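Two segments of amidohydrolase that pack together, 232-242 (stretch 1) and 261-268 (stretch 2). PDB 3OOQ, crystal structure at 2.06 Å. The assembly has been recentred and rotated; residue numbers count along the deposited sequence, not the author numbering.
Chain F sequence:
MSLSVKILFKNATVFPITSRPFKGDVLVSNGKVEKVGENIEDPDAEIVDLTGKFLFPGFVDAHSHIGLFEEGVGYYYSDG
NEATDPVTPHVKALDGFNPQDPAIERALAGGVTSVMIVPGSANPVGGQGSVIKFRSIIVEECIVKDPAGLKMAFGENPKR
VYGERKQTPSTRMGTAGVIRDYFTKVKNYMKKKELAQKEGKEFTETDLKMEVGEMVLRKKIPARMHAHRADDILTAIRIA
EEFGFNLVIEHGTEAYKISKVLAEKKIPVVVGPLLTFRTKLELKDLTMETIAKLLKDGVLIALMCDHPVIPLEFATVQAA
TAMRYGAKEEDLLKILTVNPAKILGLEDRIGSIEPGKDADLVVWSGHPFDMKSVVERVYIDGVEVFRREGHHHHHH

Stretch 1 232-242: DILTAIRIAEE
Stretch 2, residues 261-268: VLAEKKIP

A small apolar contact, burying 260 Å² over both sides and closed at its solvent edge by one salt bridge, joins the helix of stretch 1 to the C-terminal turn of another helix and the loop that follows it.

Stretch 1 is helical throughout, phi/psi near -63/-42, with i to i-4 bonds such as Ile 237 N to Ile 233 O (3.1 Å) and Glu 241 N to Ile 237 O (2.9 Å). Stretch 2 is helical through Glu 264, and Lys 265 N still bonds Val 261 O at 3.0 Å. Lys 266 then takes positive phi (59/39) in a Schellman motif: its N reaches Ala 263 O at 3.0 Å, and Ile 267 N reaches Leu 262 O at 3.0 Å. Ile 267 (-96/122) and Pro 268 (-84/161) leave in extended conformation. Lys 265 and Ile 267, on either side of Lys 266 in sequence, both direct their CA-to-CB bonds toward stretch 1.

The register is set by Ile 237 and Ile 267, whose CA atoms lie 8.8 Å apart. The rule on stretch 1 is spacing by four: the CA-to-CB bonds of Ile 233, Ile 237 and Glu 241 all point toward the partner. Ile 237 (m, t) is the centre, covered over 64 Å². Its CD1 packs 3.7 Å from Leu 262 CD2, and its CG1 lies 3.6 Å from Ile 267 CD1. Leu 262 (m, t) starts sideways, but its end comes nearer, placing CD2 also 4.2 Å from Ile 233 CG2. Ile 233 and Ile 267 share the m, t rotamer.

One turn beyond Ile 237, charge replaces grease. Lys 265, m at chi1 and t thereafter, extends its chain so that NZ donates to Glu 241 OE2 at 2.8 Å, a charged hydrogen bond between exposed residues. Glu 241 is m, t, with chi3 -6°.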

# COMPACT_ATOMS: atom_id res chain seq x y z
N ASP F 232 -7.99 33.33 9.47
CA ASP F 232 -7.95 32.99 8.04
C ASP F 232 -8.57 34.08 7.18
O ASP F 232 -8.08 34.34 6.09
CB ASP F 232 -8.67 31.68 7.73
CG ASP F 232 -7.92 30.46 8.25
OD1 ASP F 232 -6.68 30.38 8.07
OD2 ASP F 232 -8.58 29.61 8.89
N ILE F 233 -9.66 34.70 7.66
CA ILE F 233 -10.24 35.87 6.99
C ILE F 233 -9.22 37.00 6.88
O ILE F 233 -9.04 37.59 5.83
CB ILE F 233 -11.53 36.39 7.71
CG1 ILE F 233 -12.61 35.30 7.79
CG2 ILE F 233 -12.09 37.61 7.00
CD1 ILE F 233 -13.67 35.55 8.91
N LEU F 234 -8.51 37.27 7.96
CA LEU F 234 -7.51 38.35 7.99
C LEU F 234 -6.31 38.02 7.10
O LEU F 234 -5.78 38.90 6.45
CB LEU F 234 -7.06 38.64 9.42
CG LEU F 234 -8.14 39.22 10.34
CD1 LEU F 234 -7.72 39.03 11.80
CD2 LEU F 234 -8.39 40.70 10.04
N THR F 235 -5.93 36.75 7.05
CA THR F 235 -4.85 36.30 6.15
C THR F 235 -5.27 36.53 4.69
O THR F 235 -4.49 37.02 3.89
CB THR F 235 -4.53 34.78 6.36
OG1 THR F 235 -3.99 34.61 7.67
CG2 THR F 235 -3.49 34.27 5.35
N ALA F 236 -6.50 36.14 4.36
CA ALA F 236 -7.03 36.38 3.02
C ALA F 236 -6.92 37.88 2.65
O ALA F 236 -6.46 38.23 1.56
CB ALA F 236 -8.46 35.90 2.94
N ILE F 237 -7.30 38.75 3.58
CA ILE F 237 -7.19 40.21 3.36
C ILE F 237 -5.71 40.66 3.21
O ILE F 237 -5.38 41.45 2.30
CB ILE F 237 -7.92 41.01 4.50
CG1 ILE F 237 -9.42 40.68 4.50
CG2 ILE F 237 -7.73 42.55 4.34
CD1 ILE F 237 -10.10 41.03 5.82
N ARG F 238 -4.83 40.12 4.05
CA ARG F 238 -3.40 40.48 3.97
C ARG F 238 -2.84 40.17 2.60
O ARG F 238 -2.11 40.98 2.03
CB ARG F 238 -2.56 39.77 5.03
CG ARG F 238 -2.54 40.45 6.36
CD ARG F 238 -1.36 39.97 7.24
NE ARG F 238 -1.21 38.51 7.34
CZ ARG F 238 -1.99 37.70 8.05
NH1 ARG F 238 -3.03 38.17 8.73
NH2 ARG F 238 -1.72 36.39 8.07
N ILE F 239 -3.20 39.01 2.08
CA ILE F 239 -2.72 38.63 0.75
C ILE F 239 -3.32 39.52 -0.35
O ILE F 239 -2.61 39.94 -1.25
CB ILE F 239 -2.95 37.13 0.48
CG1 ILE F 239 -1.96 36.33 1.36
CG2 ILE F 239 -2.76 36.83 -1.01
CD1 ILE F 239 -2.32 34.87 1.54
N ALA F 240 -4.62 39.78 -0.26
CA ALA F 240 -5.29 40.64 -1.23
C ALA F 240 -4.61 42.01 -1.28
O ALA F 240 -4.36 42.55 -2.36
CB ALA F 240 -6.76 40.79 -0.90
N GLU F 241 -4.28 42.55 -0.11
CA GLU F 241 -3.63 43.85 -0.04
C GLU F 241 -2.17 43.78 -0.50
O GLU F 241 -1.68 44.70 -1.14
CB GLU F 241 -3.73 44.42 1.38
CG GLU F 241 -5.15 44.87 1.75
CD GLU F 241 -5.32 45.14 3.24
OE1 GLU F 241 -4.37 44.87 4.02
OE2 GLU F 241 -6.41 45.58 3.65
N GLU F 242 -1.49 42.69 -0.18
CA GLU F 242 -0.11 42.53 -0.59
C GLU F 242 -0.00 42.65 -2.12
O GLU F 242 0.91 43.29 -2.63
CB GLU F 242 0.45 41.20 -0.10
CG GLU F 242 1.84 40.84 -0.66
CD GLU F 242 2.47 39.63 0.03
OE1 GLU F 242 1.94 39.21 1.09
OE2 GLU F 242 3.50 39.13 -0.46
N VAL F 261 -13.33 46.05 11.08
CA VAL F 261 -12.32 46.04 10.03
C VAL F 261 -12.92 45.81 8.66
O VAL F 261 -12.56 46.50 7.71
CB VAL F 261 -11.20 45.01 10.33
CG1 VAL F 261 -10.09 45.12 9.30
CG2 VAL F 261 -10.63 45.27 11.71
N LEU F 262 -13.83 44.84 8.55
CA LEU F 262 -14.47 44.53 7.27
C LEU F 262 -15.27 45.72 6.74
O LEU F 262 -15.20 46.04 5.55
CB LEU F 262 -15.36 43.27 7.39
CG LEU F 262 -14.64 41.98 7.84
CD1 LEU F 262 -15.62 40.84 7.98
CD2 LEU F 262 -13.59 41.57 6.87
N ALA F 263 -16.02 46.36 7.63
CA ALA F 263 -16.77 47.58 7.30
C ALA F 263 -15.87 48.73 6.81
O ALA F 263 -16.10 49.28 5.73
CB ALA F 263 -17.61 48.03 8.49
N GLU F 264 -14.84 49.07 7.60
CA GLU F 264 -13.91 50.14 7.23
C GLU F 264 -13.30 49.90 5.85
O GLU F 264 -13.24 50.80 5.02
CB GLU F 264 -12.77 50.28 8.25
CG GLU F 264 -13.13 50.96 9.57
CD GLU F 264 -12.07 50.74 10.67
OE1 GLU F 264 -10.88 50.47 10.35
OE2 GLU F 264 -12.43 50.83 11.87
N LYS F 265 -12.85 48.66 5.62
CA LYS F 265 -12.18 48.31 4.37
C LYS F 265 -13.15 47.99 3.22
O LYS F 265 -12.71 47.66 2.12
CB LYS F 265 -11.20 47.14 4.59
CG LYS F 265 -9.99 47.51 5.45
CD LYS F 265 -9.08 46.33 5.69
CE LYS F 265 -7.83 46.77 6.44
NZ LYS F 265 -6.74 45.75 6.38
N LYS F 266 -14.45 48.07 3.48
CA LYS F 266 -15.45 47.83 2.43
C LYS F 266 -15.35 46.42 1.81
O LYS F 266 -15.50 46.24 0.60
CB LYS F 266 -15.32 48.86 1.30
CG LYS F 266 -16.07 50.17 1.49
CD LYS F 266 -15.47 50.98 2.61
CE LYS F 266 -15.71 52.49 2.41
NZ LYS F 266 -17.07 52.78 1.89
N ILE F 267 -15.08 45.42 2.65
CA ILE F 267 -14.97 44.04 2.16
C ILE F 267 -16.30 43.32 2.33
O ILE F 267 -16.84 43.23 3.44
CB ILE F 267 -13.82 43.28 2.85
CG1 ILE F 267 -12.49 43.99 2.57
CG2 ILE F 267 -13.77 41.80 2.37
CD1 ILE F 267 -11.35 43.61 3.52
N PRO F 268 -16.86 42.81 1.23
CA PRO F 268 -18.14 42.18 1.40
C PRO F 268 -17.97 40.74 1.85
O PRO F 268 -16.88 40.15 1.67
CB PRO F 268 -18.75 42.23 -0.00
CG PRO F 268 -17.56 42.18 -0.91
CD PRO F 268 -16.47 42.93 -0.19